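Local coordinates for protein imidazolonepropionase (Unidentified, PDB 2Q09) that catalyses the hydrolytic ring opening of imidazolone-5-propanoate to N-formimidoyl-L-glutamate, the third step of histidine degradation, and is captured here with iron and an inhibitor, at residues A[105-110]-A[142-147]; A[76-81]-A[109-114]; A[169-174]-A[207-212]; A[114-119]-A[154-159]. All coordinates share one frame; numbering follows the deposited sequence.

Contact 1 (A[105-110]-A[142-147]); sequences ISTVRA and SGYGLT. With DI6 (3-[(4S)-2,5-dioxoimidazolidin-4-yl]propanoic acid), chain C.
Y144 reaches past helix residue T107 to the inhibitor, and its side chain can be followed outward from the loop 142-147. From CB the chain turns so that CG is anti to the carbonyl carbon of Y144 (chi1 -72°), beside its own backbone N. CG and CD1 are the ring atoms nearest the T107 methyl. T107 CG2 stands over one face, 3.7 Å from the ring centroid and 16° off the ring normal, which meets the geometry of a CH-pi contact; it is displaced toward the rim on the CD1 side, where CG2 to CD1 measures 3.6 Å. Farther out, CE1 and CZ also come near O9 of DI6. At the tip, Y144 OH donates to this carboxylate oxygen over 2.7 Å, and O9 lies at the ring edge, near its plane. T107 OG1 turns to R81 instead, so the two branches of this threonine serve two ligand-binding residues.

The backbone of Y144 is engaged as well: its O receives a CA-H...O contact from V108 CA at 3.3 Å, with 153° at the hydrogen. Beyond it V108 CG2 meets L146 CD1 at 4.0 Å, the two side chains crossing at about a right angle. The buried contact thus sets helix 104-113 against the loop between strand 135-141 and helix 148-164, with E151 of that second helix binding the backbone N of G143, G145 and L146.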
loop_
_atom_site.group_PDB
_atom_site.type_symbol
_atom_site.label_atom_id
_atom_site.label_comp_id
_atom_site.label_asym_id
_atom_site.label_seq_id
_atom_site.Cartn_x
_atom_site.Cartn_y
_atom_site.Cartn_z
ATOM N N ILE A 105 0.335 9.743 19.848
ATOM C CA ILE A 105 1.198 10.876 20.138
ATOM C C ILE A 105 2.606 10.426 20.529
ATOM O O ILE A 105 3.578 11.122 20.227
ATOM C CB ILE A 105 0.598 11.802 21.242
ATOM C CG1 ILE A 105 1.420 13.088 21.344
ATOM C CG2 ILE A 105 0.581 11.105 22.575
ATOM C CD1 ILE A 105 1.497 13.879 20.043
ATOM N N SER A 106 2.743 9.270 21.180
ATOM C CA SER A 106 4.086 8.829 21.537
ATOM C C SER A 106 4.887 8.520 20.267
ATOM O O SER A 106 6.090 8.777 20.200
ATOM C CB SER A 106 4.057 7.605 22.469
ATOM O OG SER A 106 3.528 6.454 21.842
ATOM N N THR A 107 4.227 7.979 19.251
ATOM C CA THR A 107 4.926 7.686 18.006
ATOM C C THR A 107 5.324 9.011 17.348
ATOM O O THR A 107 6.387 9.125 16.735
ATOM C CB THR A 107 4.040 6.888 17.031
ATOM O OG1 THR A 107 3.751 5.597 17.586
ATOM C CG2 THR A 107 4.762 6.694 15.707
ATOM N N VAL A 108 4.456 10.008 17.461
ATOM C CA VAL A 108 4.744 11.319 16.890
ATOM C C VAL A 108 5.963 11.956 17.569
ATOM O O VAL A 108 6.869 12.472 16.908
ATOM C CB VAL A 108 3.533 12.261 17.036
ATOM C CG1 VAL A 108 3.913 13.672 16.582
ATOM C CG2 VAL A 108 2.377 11.744 16.193
ATOM N N ARG A 109 6.001 11.909 18.895
ATOM C CA ARG A 109 7.133 12.488 19.609
ATOM C C ARG A 109 8.428 11.746 19.276
ATOM O O ARG A 109 9.468 12.364 19.036
ATOM C CB ARG A 109 6.883 12.457 21.120
ATOM C CG ARG A 109 5.674 13.286 21.561
ATOM C CD ARG A 109 5.613 13.388 23.072
ATOM N NE ARG A 109 4.384 14.000 23.574
ATOM C CZ ARG A 109 3.933 15.198 23.227
ATOM N NH1 ARG A 109 4.604 15.941 22.358
ATOM N NH2 ARG A 109 2.812 15.666 23.756
ATOM N N ALA A 110 8.368 10.422 19.262
ATOM C CA ALA A 110 9.551 9.633 18.950
ATOM C C ALA A 110 10.027 9.904 17.523
ATOM O O ALA A 110 11.230 9.991 17.263
ATOM C CB ALA A 110 9.252 8.142 19.125
ATOM N N SER A 142 3.415 9.699 5.381
ATOM C CA SER A 142 4.068 10.509 6.400
ATOM C C SER A 142 3.028 10.400 7.519
ATOM O O SER A 142 2.477 9.322 7.728
ATOM C CB SER A 142 4.247 11.959 5.919
ATOM O OG SER A 142 3.013 12.564 5.559
ATOM N N GLY A 143 2.749 11.473 8.247
ATOM C CA GLY A 143 1.727 11.374 9.276
ATOM C C GLY A 143 2.154 11.193 10.721
ATOM O O GLY A 143 1.310 11.194 11.615
ATOM N N TYR A 144 3.442 11.003 10.968
ATOM C CA TYR A 144 3.924 10.862 12.339
ATOM C C TYR A 144 4.834 12.039 12.703
ATOM O O TYR A 144 5.543 11.998 13.717
ATOM C CB TYR A 144 4.677 9.538 12.524
ATOM C CG TYR A 144 3.773 8.317 12.515
ATOM C CD1 TYR A 144 2.625 8.275 13.305
ATOM C CD2 TYR A 144 4.069 7.203 11.730
ATOM C CE1 TYR A 144 1.791 7.160 13.319
ATOM C CE2 TYR A 144 3.244 6.075 11.735
ATOM C CZ TYR A 144 2.106 6.063 12.533
ATOM O OH TYR A 144 1.297 4.949 12.552
ATOM N N GLY A 145 4.801 13.078 11.865
ATOM C CA GLY A 145 5.620 14.255 12.103
ATOM C C GLY A 145 4.765 15.376 12.666
ATOM O O GLY A 145 5.096 15.981 13.685
ATOM N N LEU A 146 3.647 15.640 12.000
ATOM C CA LEU A 146 2.713 16.679 12.421
ATOM C C LEU A 146 3.325 18.078 12.617
ATOM O O LEU A 146 2.946 18.827 13.532
ATOM C CB LEU A 146 1.958 16.223 13.677
ATOM C CG LEU A 146 1.186 14.902 13.477
ATOM C CD1 LEU A 146 0.222 14.693 14.643
ATOM C CD2 LEU A 146 0.405 14.927 12.166
ATOM N N THR A 147 4.286 18.397 11.754
ATOM C CA THR A 147 4.941 19.710 11.691
ATOM C C THR A 147 5.382 19.724 10.235
ATOM O O THR A 147 5.517 18.659 9.632
ATOM C CB THR A 147 6.210 19.834 12.576
ATOM O OG1 THR A 147 7.291 19.116 11.972
ATOM C CG2 THR A 147 5.946 19.288 13.983
HETATM N N1 DI6 C . -5.990 4.355 11.419
HETATM C C2 DI6 C . -5.197 3.392 11.937
HETATM O O2 DI6 C . -5.533 2.279 12.299
HETATM C C3 DI6 C . -3.768 3.989 11.962
HETATM N N4 DI6 C . -3.987 5.345 11.411
HETATM C C5 DI6 C . -5.298 5.463 11.122
HETATM O O5 DI6 C . -5.798 6.467 10.634
HETATM C C6 DI6 C . -3.217 4.020 13.380
HETATM C C7 DI6 C . -1.804 4.604 13.454
HETATM C C8 DI6 C . -1.196 4.653 14.864
HETATM O O9 DI6 C . 0.037 4.814 14.951
HETATM O O10 DI6 C . -1.927 4.531 15.881
#

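Contact 2 (A[76-81]-A[109-114]); sequences IFAGSR and RATRAA. With DI6 (3-[(4S)-2,5-dioxoimidazolidin-4-yl]propanoic acid), chain C.
The ring of F77 leads away from helix 104-113 and has a cation-pi partner in R126, while the CA and CB of F77 lie next to T111 OG1. The other flat group, the guanidinium of R81, offers its edge to DI6, whose carboxyl carbon C8 lies in the guanidinium plane. Two nearly straight bonds make a forked grip: R81 NH1 donates to DI6 O9 at 3.0 Å and 168°, R81 NH2 to DI6 O10 at 2.9 Å and 171°. Bends at chi2 (-97°) and chi3 fold the arginine chain on its way to the ligand.

T111 OG1 ties the two segments together, accepting from A78 N over 3.1 Å, while it is also hydrogen-bonded to T107 O one turn earlier in the helix. Small side chains allow the close approach. A78 CB comes within 3.4 Å of A110 O and 3.6 Å of A114 CB. G79 has positive phi, which favours glycine, and its CA sits 3.7 Å from A110 CB, a close approach of backbone to methyl. The loop between strand 63-73 and helix 82-89 therefore lies against the C-terminal half of helix 104-113, with L119 and L122 of helix 116-133 also touching A78.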
loop_
_atom_site.group_PDB
_atom_site.type_symbol
_atom_site.label_atom_id
_atom_site.label_comp_id
_atom_site.label_asym_id
_atom_site.label_seq_id
_atom_site.Cartn_x
_atom_site.Cartn_y
_atom_site.Cartn_z
ATOM N N ILE A 76 7.451 3.956 8.035
ATOM C CA ILE A 76 8.471 4.877 8.532
ATOM C C ILE A 76 8.034 5.429 9.890
ATOM O O ILE A 76 7.005 6.111 9.989
ATOM C CB ILE A 76 8.685 6.060 7.566
ATOM C CG1 ILE A 76 9.483 5.588 6.343
ATOM C CG2 ILE A 76 9.412 7.213 8.287
ATOM C CD1 ILE A 76 9.730 6.703 5.305
ATOM N N PHE A 77 8.807 5.138 10.929
ATOM C CA PHE A 77 8.461 5.623 12.256
ATOM C C PHE A 77 9.542 5.245 13.250
ATOM O O PHE A 77 10.342 4.335 12.993
ATOM C CB PHE A 77 7.123 5.018 12.704
ATOM C CG PHE A 77 7.153 3.516 12.839
ATOM C CD1 PHE A 77 7.655 2.925 13.987
ATOM C CD2 PHE A 77 6.715 2.697 11.803
ATOM C CE1 PHE A 77 7.735 1.544 14.112
ATOM C CE2 PHE A 77 6.787 1.307 11.907
ATOM C CZ PHE A 77 7.297 0.726 13.070
ATOM N N ALA A 78 9.560 5.958 14.373
ATOM C CA ALA A 78 10.514 5.681 15.443
ATOM C C ALA A 78 9.733 5.288 16.691
ATOM O O ALA A 78 8.506 5.381 16.714
ATOM C CB ALA A 78 11.375 6.919 15.734
ATOM N N GLY A 79 10.446 4.853 17.724
ATOM C CA GLY A 79 9.797 4.470 18.962
ATOM C C GLY A 79 9.133 3.108 18.914
ATOM O O GLY A 79 9.159 2.414 17.886
ATOM N N SER A 80 8.530 2.720 20.035
ATOM C CA SER A 80 7.842 1.439 20.131
ATOM C C SER A 80 6.628 1.560 21.050
ATOM O O SER A 80 6.715 2.127 22.145
ATOM C CB SER A 80 8.791 0.367 20.678
ATOM O OG SER A 80 8.146 -0.896 20.753
ATOM N N ARG A 81 5.501 1.012 20.604
ATOM C CA ARG A 81 4.274 1.050 21.383
ATOM C C ARG A 81 4.071 -0.296 22.088
ATOM O O ARG A 81 3.007 -0.557 22.650
ATOM C CB ARG A 81 3.094 1.328 20.452
ATOM C CG ARG A 81 3.301 2.551 19.544
ATOM C CD ARG A 81 2.654 3.792 20.096
ATOM N NE ARG A 81 1.234 3.820 19.755
ATOM C CZ ARG A 81 0.702 4.134 18.578
ATOM N NH1 ARG A 81 1.469 4.474 17.562
ATOM N NH2 ARG A 81 -0.624 4.116 18.431
ATOM N N ARG A 109 6.001 11.909 18.895
ATOM C CA ARG A 109 7.133 12.488 19.609
ATOM C C ARG A 109 8.428 11.746 19.276
ATOM O O ARG A 109 9.468 12.364 19.036
ATOM C CB ARG A 109 6.883 12.457 21.120
ATOM C CG ARG A 109 5.674 13.286 21.561
ATOM C CD ARG A 109 5.613 13.388 23.072
ATOM N NE ARG A 109 4.384 14.000 23.574
ATOM C CZ ARG A 109 3.933 15.198 23.227
ATOM N NH1 ARG A 109 4.604 15.941 22.358
ATOM N NH2 ARG A 109 2.812 15.666 23.756
ATOM N N ALA A 110 8.368 10.422 19.262
ATOM C CA ALA A 110 9.551 9.633 18.950
ATOM C C ALA A 110 10.027 9.904 17.523
ATOM O O ALA A 110 11.230 9.991 17.263
ATOM C CB ALA A 110 9.252 8.142 19.125
ATOM N N THR A 111 9.083 10.029 16.590
ATOM C CA THR A 111 9.442 10.258 15.194
ATOM C C THR A 111 9.965 11.680 14.960
ATOM O O THR A 111 10.894 11.877 14.181
ATOM C CB THR A 111 8.249 9.956 14.257
ATOM O OG1 THR A 111 7.844 8.592 14.441
ATOM C CG2 THR A 111 8.638 10.147 12.793
ATOM N N ARG A 112 9.389 12.666 15.641
ATOM C CA ARG A 112 9.872 14.044 15.503
ATOM C C ARG A 112 11.305 14.108 16.025
ATOM O O ARG A 112 12.177 14.752 15.441
ATOM C CB ARG A 112 9.045 15.008 16.341
ATOM C CG ARG A 112 7.652 15.296 15.849
ATOM C CD ARG A 112 6.968 16.200 16.863
ATOM N NE ARG A 112 5.727 16.766 16.355
ATOM C CZ ARG A 112 4.987 17.638 17.029
ATOM N NH1 ARG A 112 5.378 18.021 18.240
ATOM N NH2 ARG A 112 3.890 18.152 16.485
ATOM N N ALA A 113 11.528 13.437 17.149
ATOM C CA ALA A 113 12.834 13.415 17.784
ATOM C C ALA A 113 13.878 12.621 17.008
ATOM O O ALA A 113 15.077 12.905 17.108
ATOM C CB ALA A 113 12.707 12.866 19.213
ATOM N N ALA A 114 13.433 11.631 16.243
ATOM C CA ALA A 114 14.371 10.828 15.474
ATOM C C ALA A 114 14.926 11.660 14.329
ATOM O O ALA A 114 14.211 12.469 13.742
ATOM C CB ALA A 114 13.675 9.578 14.921
HETATM N N1 DI6 C . -5.990 4.355 11.419
HETATM C C2 DI6 C . -5.197 3.392 11.937
HETATM O O2 DI6 C . -5.533 2.279 12.299
HETATM C C3 DI6 C . -3.768 3.989 11.962
HETATM N N4 DI6 C . -3.987 5.345 11.411
HETATM C C5 DI6 C . -5.298 5.463 11.122
HETATM O O5 DI6 C . -5.798 6.467 10.634
HETATM C C6 DI6 C . -3.217 4.020 13.380
HETATM C C7 DI6 C . -1.804 4.604 13.454
HETATM C C8 DI6 C . -1.196 4.653 14.864
HETATM O O9 DI6 C . 0.037 4.814 14.951
HETATM O O10 DI6 C . -1.927 4.531 15.881
#

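Contact 3 (A[169-174]-A[207-212]); sequences VKTTLL and LADAVD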
loop_
_atom_site.group_PDB
_atom_site.type_symbol
_atom_site.label_atom_id
_atom_site.label_comp_id
_atom_site.label_asym_id
_atom_site.label_seq_id
_atom_site.Cartn_x
_atom_site.Cartn_y
_atom_site.Cartn_z
ATOM N N VAL A 169 8.950 3.140 -4.675
ATOM C CA VAL A 169 8.266 3.753 -3.548
ATOM C C VAL A 169 7.361 4.886 -3.989
ATOM O O VAL A 169 7.779 5.763 -4.742
ATOM C CB VAL A 169 9.271 4.319 -2.514
ATOM C CG1 VAL A 169 8.527 5.005 -1.377
ATOM C CG2 VAL A 169 10.156 3.200 -1.979
ATOM N N LYS A 170 6.117 4.856 -3.532
ATOM C CA LYS A 170 5.170 5.919 -3.827
ATOM C C LYS A 170 4.998 6.605 -2.476
ATOM O O LYS A 170 4.789 5.936 -1.455
ATOM C CB LYS A 170 3.832 5.349 -4.296
ATOM C CG LYS A 170 3.928 4.479 -5.552
ATOM C CD LYS A 170 4.435 5.251 -6.763
ATOM C CE LYS A 170 3.440 6.301 -7.235
ATOM N NZ LYS A 170 3.872 6.905 -8.520
ATOM N N THR A 171 5.098 7.926 -2.455
ATOM C CA THR A 171 4.961 8.646 -1.197
ATOM C C THR A 171 3.595 9.281 -1.052
ATOM O O THR A 171 2.982 9.694 -2.037
ATOM C CB THR A 171 6.025 9.750 -1.071
ATOM O OG1 THR A 171 5.887 10.669 -2.162
ATOM C CG2 THR A 171 7.426 9.140 -1.096
ATOM N N THR A 172 3.133 9.381 0.187
ATOM C CA THR A 172 1.838 9.967 0.452
ATOM C C THR A 172 1.906 10.872 1.672
ATOM O O THR A 172 2.329 10.448 2.751
ATOM C CB THR A 172 0.779 8.876 0.688
ATOM O OG1 THR A 172 0.674 8.048 -0.481
ATOM C CG2 THR A 172 -0.577 9.506 0.958
ATOM N N LEU A 173 1.491 12.121 1.494
ATOM C CA LEU A 173 1.492 13.086 2.581
ATOM C C LEU A 173 0.266 12.866 3.461
ATOM O O LEU A 173 -0.864 13.057 3.017
ATOM C CB LEU A 173 1.458 14.509 2.025
ATOM C CG LEU A 173 1.432 15.608 3.085
ATOM C CD1 LEU A 173 2.763 15.637 3.813
ATOM C CD2 LEU A 173 1.162 16.961 2.423
ATOM N N LEU A 174 0.496 12.468 4.708
ATOM C CA LEU A 174 -0.601 12.228 5.636
ATOM C C LEU A 174 -0.471 13.131 6.861
ATOM O O LEU A 174 -0.476 12.659 7.997
ATOM C CB LEU A 174 -0.603 10.760 6.071
ATOM C CG LEU A 174 -1.719 10.295 7.014
ATOM C CD1 LEU A 174 -3.068 10.390 6.315
ATOM C CD2 LEU A 174 -1.452 8.859 7.448
ATOM N N LEU A 207 8.146 15.926 -3.252
ATOM C CA LEU A 207 8.191 14.876 -2.240
ATOM C C LEU A 207 6.925 14.038 -2.056
ATOM O O LEU A 207 6.980 12.976 -1.429
ATOM C CB LEU A 207 8.579 15.478 -0.886
ATOM C CG LEU A 207 10.024 15.968 -0.751
ATOM C CD1 LEU A 207 10.237 16.549 0.638
ATOM C CD2 LEU A 207 10.980 14.797 -0.984
ATOM N N ALA A 208 5.795 14.497 -2.589
ATOM C CA ALA A 208 4.546 13.759 -2.415
ATOM C C ALA A 208 3.858 13.333 -3.709
ATOM O O ALA A 208 3.608 14.156 -4.585
ATOM C CB ALA A 208 3.573 14.584 -1.568
ATOM N N ASP A 209 3.550 12.046 -3.820
ATOM C CA ASP A 209 2.866 11.529 -4.999
ATOM C C ASP A 209 1.360 11.590 -4.770
ATOM O O ASP A 209 0.582 11.544 -5.724
ATOM C CB ASP A 209 3.290 10.085 -5.288
ATOM C CG ASP A 209 4.761 9.968 -5.609
ATOM O OD1 ASP A 209 5.261 10.809 -6.388
ATOM O OD2 ASP A 209 5.417 9.036 -5.091
ATOM N N ALA A 210 0.954 11.698 -3.510
ATOM C CA ALA A 210 -0.467 11.765 -3.172
ATOM C C ALA A 210 -0.687 12.361 -1.787
ATOM O O ALA A 210 0.266 12.523 -1.016
ATOM C CB ALA A 210 -1.085 10.374 -3.240
ATOM N N VAL A 211 -1.942 12.705 -1.494
ATOM C CA VAL A 211 -2.325 13.272 -0.204
ATOM C C VAL A 211 -3.423 12.408 0.412
ATOM O O VAL A 211 -4.399 12.067 -0.255
ATOM C CB VAL A 211 -2.840 14.723 -0.346
ATOM C CG1 VAL A 211 -3.273 15.264 1.006
ATOM C CG2 VAL A 211 -1.752 15.597 -0.937
ATOM N N ASP A 212 -3.251 12.077 1.690
ATOM C CA ASP A 212 -4.166 11.213 2.439
ATOM C C ASP A 212 -4.763 11.990 3.618
ATOM O O ASP A 212 -4.238 13.035 4.006
ATOM C CB ASP A 212 -3.369 10.006 2.959
ATOM C CG ASP A 212 -4.242 8.836 3.393
ATOM O OD1 ASP A 212 -5.471 8.999 3.567
ATOM O OD2 ASP A 212 -3.672 7.738 3.574
HETATM O O HOH W 1 7.036 7.421 -7.420
#
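T171 binds the turn leading into strand 210-213. Its OG1 donates to L207 O at 2.7 Å, from above the carbonyl plane, and its backbone N donates to D209 OD2 at 2.9 Å, meeting the anti side of the carboxylate. The same strand residue accepts D209 N on its O at 3.0 Å. With chi1 at 59°, T171 OG1 sits between the backbone N and the carbonyl carbon, from where it reaches L207 O. D209 OD2 also forms a salt bridge with R159 of helix 148-164, and a water links it to V169 O.

Farther along, L173 lies in parallel register with V211: its N donates to A210 O at 2.8 Å and its O accepts D212 N at 2.9 Å and 177°. Apolar atoms fill in around these bonds. L174 CD1 packs on D212 CB at 3.4 Å, the two side chains lying side by side and pointing the same way, while T172 CG2 meets that same CB at 3.5 Å. D212 OD2 forms a salt bridge with K141. Strand 168-176, helix 187-204 and strand 210-213 make a beta-alpha-beta unit, the repeating element of the TIM-barrel amidohydrolases, here close to metal ligands H74 and H242.

Contact 4 (A[114-119]-A[154-159]); sequences ASEDQL and MLRVAR
E116 OE1 takes the NE hydrogen of R156 over 2.9 Å, at 165°, in the salt bridge that joins the start of helix 116-133 to helix 148-164. The two flat groups are not coplanar. OE1 lies at the edge of the guanidinium, close to its plane, whereas NE meets the syn side of OE1 from well out of the carboxylate plane; the planes themselves are 46° apart. R156 NH2 stays farther off, at 3.6 Å from OE1, so the pairing is single rather than two-pronged. E116 reaches across because CG is anti to its backbone N (chi1 -171°) and the chain continues extended beyond CG.

The stem of the glutamate has its own apolar neighbour. V157 CG2 touches E116 CG at 3.5 Å and E116 O at 3.4 Å, the two side chains sliding past each other in opposite directions. One turn on, L119 CB meets the same V157 methyl at 3.9 Å, and the end of L119 makes a looser approach to selenomethionine M154 through CD1 and CG.

S115 prepares the helix start as its N-cap. Its OG accepts from Q118 N at 2.9 Å, while Q118 OE1 accepts S115 N on an in-plane lone pair, which together form a capping box. Chemically the interface divides in two: V157 and L119 make a buried apolar strip, and beside it a partly exposed ion pair holds E116 OE1 through one bond; the negative charge of E116, at the first turn of helix 116-133, would probably interact favourably with the helix dipole.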
loop_
_atom_site.group_PDB
_atom_site.type_symbol
_atom_site.label_atom_id
_atom_site.label_comp_id
_atom_site.label_asym_id
_atom_site.label_seq_id
_atom_site.Cartn_x
_atom_site.Cartn_y
_atom_site.Cartn_z
ATOM N N ALA A 114 13.433 11.631 16.243
ATOM C CA ALA A 114 14.371 10.828 15.474
ATOM C C ALA A 114 14.926 11.660 14.329
ATOM O O ALA A 114 14.211 12.469 13.742
ATOM C CB ALA A 114 13.675 9.578 14.921
ATOM N N SER A 115 16.194 11.451 14.000
ATOM C CA SER A 115 16.807 12.175 12.897
ATOM C C SER A 115 16.401 11.491 11.598
ATOM O O SER A 115 15.989 10.327 11.605
ATOM C CB SER A 115 18.332 12.144 13.006
ATOM O OG SER A 115 18.840 10.854 12.701
ATOM N N GLU A 116 16.527 12.212 10.488
ATOM C CA GLU A 116 16.197 11.658 9.183
ATOM C C GLU A 116 17.029 10.395 8.941
ATOM O O GLU A 116 16.515 9.388 8.458
ATOM C CB GLU A 116 16.477 12.679 8.077
ATOM C CG GLU A 116 15.947 12.247 6.727
ATOM C CD GLU A 116 16.217 13.261 5.635
ATOM O OE1 GLU A 116 15.825 14.437 5.802
ATOM O OE2 GLU A 116 16.822 12.877 4.611
ATOM N N ASP A 117 18.315 10.453 9.289
ATOM C CA ASP A 117 19.197 9.301 9.103
ATOM C C ASP A 117 18.765 8.121 9.971
ATOM O O ASP A 117 18.895 6.968 9.558
ATOM C CB ASP A 117 20.657 9.643 9.443
ATOM C CG ASP A 117 21.289 10.584 8.443
ATOM O OD1 ASP A 117 20.794 10.674 7.302
ATOM O OD2 ASP A 117 22.300 11.229 8.797
ATOM N N GLN A 118 18.269 8.405 11.173
ATOM C CA GLN A 118 17.821 7.350 12.084
ATOM C C GLN A 118 16.551 6.660 11.564
ATOM O O GLN A 118 16.416 5.444 11.666
ATOM C CB GLN A 118 17.548 7.911 13.485
ATOM C CG GLN A 118 18.802 8.269 14.281
ATOM C CD GLN A 118 18.491 8.875 15.642
ATOM O OE1 GLN A 118 17.750 9.849 15.743
ATOM N NE2 GLN A 118 19.070 8.304 16.695
ATOM N N LEU A 119 15.611 7.437 11.031
ATOM C CA LEU A 119 14.373 6.865 10.500
ATOM C C LEU A 119 14.673 5.952 9.317
ATOM O O LEU A 119 14.042 4.910 9.147
ATOM C CB LEU A 119 13.413 7.973 10.071
ATOM C CG LEU A 119 12.793 8.799 11.204
ATOM C CD1 LEU A 119 11.975 9.932 10.611
ATOM C CD2 LEU A 119 11.931 7.907 12.089
HETATM N N MSE A 154 9.919 12.730 6.697
HETATM C CA MSE A 154 9.469 11.369 6.449
HETATM C C MSE A 154 9.412 11.079 4.955
HETATM O O MSE A 154 9.833 10.013 4.504
HETATM C CB MSE A 154 8.104 11.145 7.096
HETATM C CG MSE A 154 8.188 11.203 8.626
HETATM SE SE MSE A 154 6.494 10.977 9.475
HETATM C CE MSE A 154 5.633 12.556 8.890
ATOM N N LEU A 155 8.902 12.033 4.187
ATOM C CA LEU A 155 8.822 11.851 2.741
ATOM C C LEU A 155 10.217 11.715 2.146
ATOM O O LEU A 155 10.417 10.957 1.198
ATOM C CB LEU A 155 8.079 13.022 2.090
ATOM C CG LEU A 155 6.650 13.268 2.588
ATOM C CD1 LEU A 155 6.056 14.449 1.835
ATOM C CD2 LEU A 155 5.790 12.015 2.370
ATOM N N ARG A 156 11.183 12.451 2.694
ATOM C CA ARG A 156 12.547 12.352 2.189
ATOM C C ARG A 156 13.124 10.976 2.496
ATOM O O ARG A 156 13.844 10.411 1.684
ATOM C CB ARG A 156 13.436 13.447 2.793
ATOM C CG ARG A 156 13.202 14.824 2.167
ATOM C CD ARG A 156 14.352 15.783 2.475
ATOM N NE ARG A 156 14.397 16.156 3.884
ATOM C CZ ARG A 156 13.659 17.113 4.429
ATOM N NH1 ARG A 156 12.811 17.812 3.691
ATOM N NH2 ARG A 156 13.770 17.365 5.722
ATOM N N VAL A 157 12.830 10.442 3.678
ATOM C CA VAL A 157 13.329 9.119 4.032
ATOM C C VAL A 157 12.726 8.099 3.061
ATOM O O VAL A 157 13.402 7.162 2.637
ATOM C CB VAL A 157 12.938 8.722 5.476
ATOM C CG1 VAL A 157 13.244 7.236 5.716
ATOM C CG2 VAL A 157 13.714 9.568 6.481
ATOM N N ALA A 158 11.454 8.287 2.721
ATOM C CA ALA A 158 10.783 7.379 1.796
ATOM C C ALA A 158 11.508 7.386 0.441
ATOM O O ALA A 158 11.805 6.328 -0.113
ATOM C CB ALA A 158 9.323 7.781 1.631
ATOM N N ARG A 159 11.795 8.575 -0.083
ATOM C CA ARG A 159 12.516 8.681 -1.349
ATOM C C ARG A 159 13.876 8.000 -1.217
ATOM O O ARG A 159 14.325 7.337 -2.148
ATOM C CB ARG A 159 12.747 10.148 -1.738
ATOM C CG ARG A 159 11.502 10.932 -2.125
ATOM C CD ARG A 159 10.794 10.372 -3.367
ATOM N NE ARG A 159 9.722 11.275 -3.788
ATOM C CZ ARG A 159 8.627 10.906 -4.448
ATOM N NH1 ARG A 159 8.434 9.635 -4.781
ATOM N NH2 ARG A 159 7.713 11.816 -4.766
#

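How the contacts relate
All four contacts belong to the amidohydrolase domain. The centres of contacts 1 and 2 are about 7 Å apart; the two share R109 and A110 on helix 104-113. Contact 4, its centre about 11 Å from that of contact 2, shares A114 with it, at the passage from helix 104-113 to helix 116-133. The centres of contacts 3 and 4 are about 14 Å apart, and helix 148-164 leads in the chain to strand 168-176. Along the sequence contact 2 closes before contacts 3 and 4 open, while contacts 1 and 4 interleave. Ligand-binding loops, surrounding helices and barrel strands are thus joined in a continuous series: contacts 1 and 2 contain Y144 and R81, which bind the inhibitor's carboxylate, and contact 3 belongs to the barrel wall.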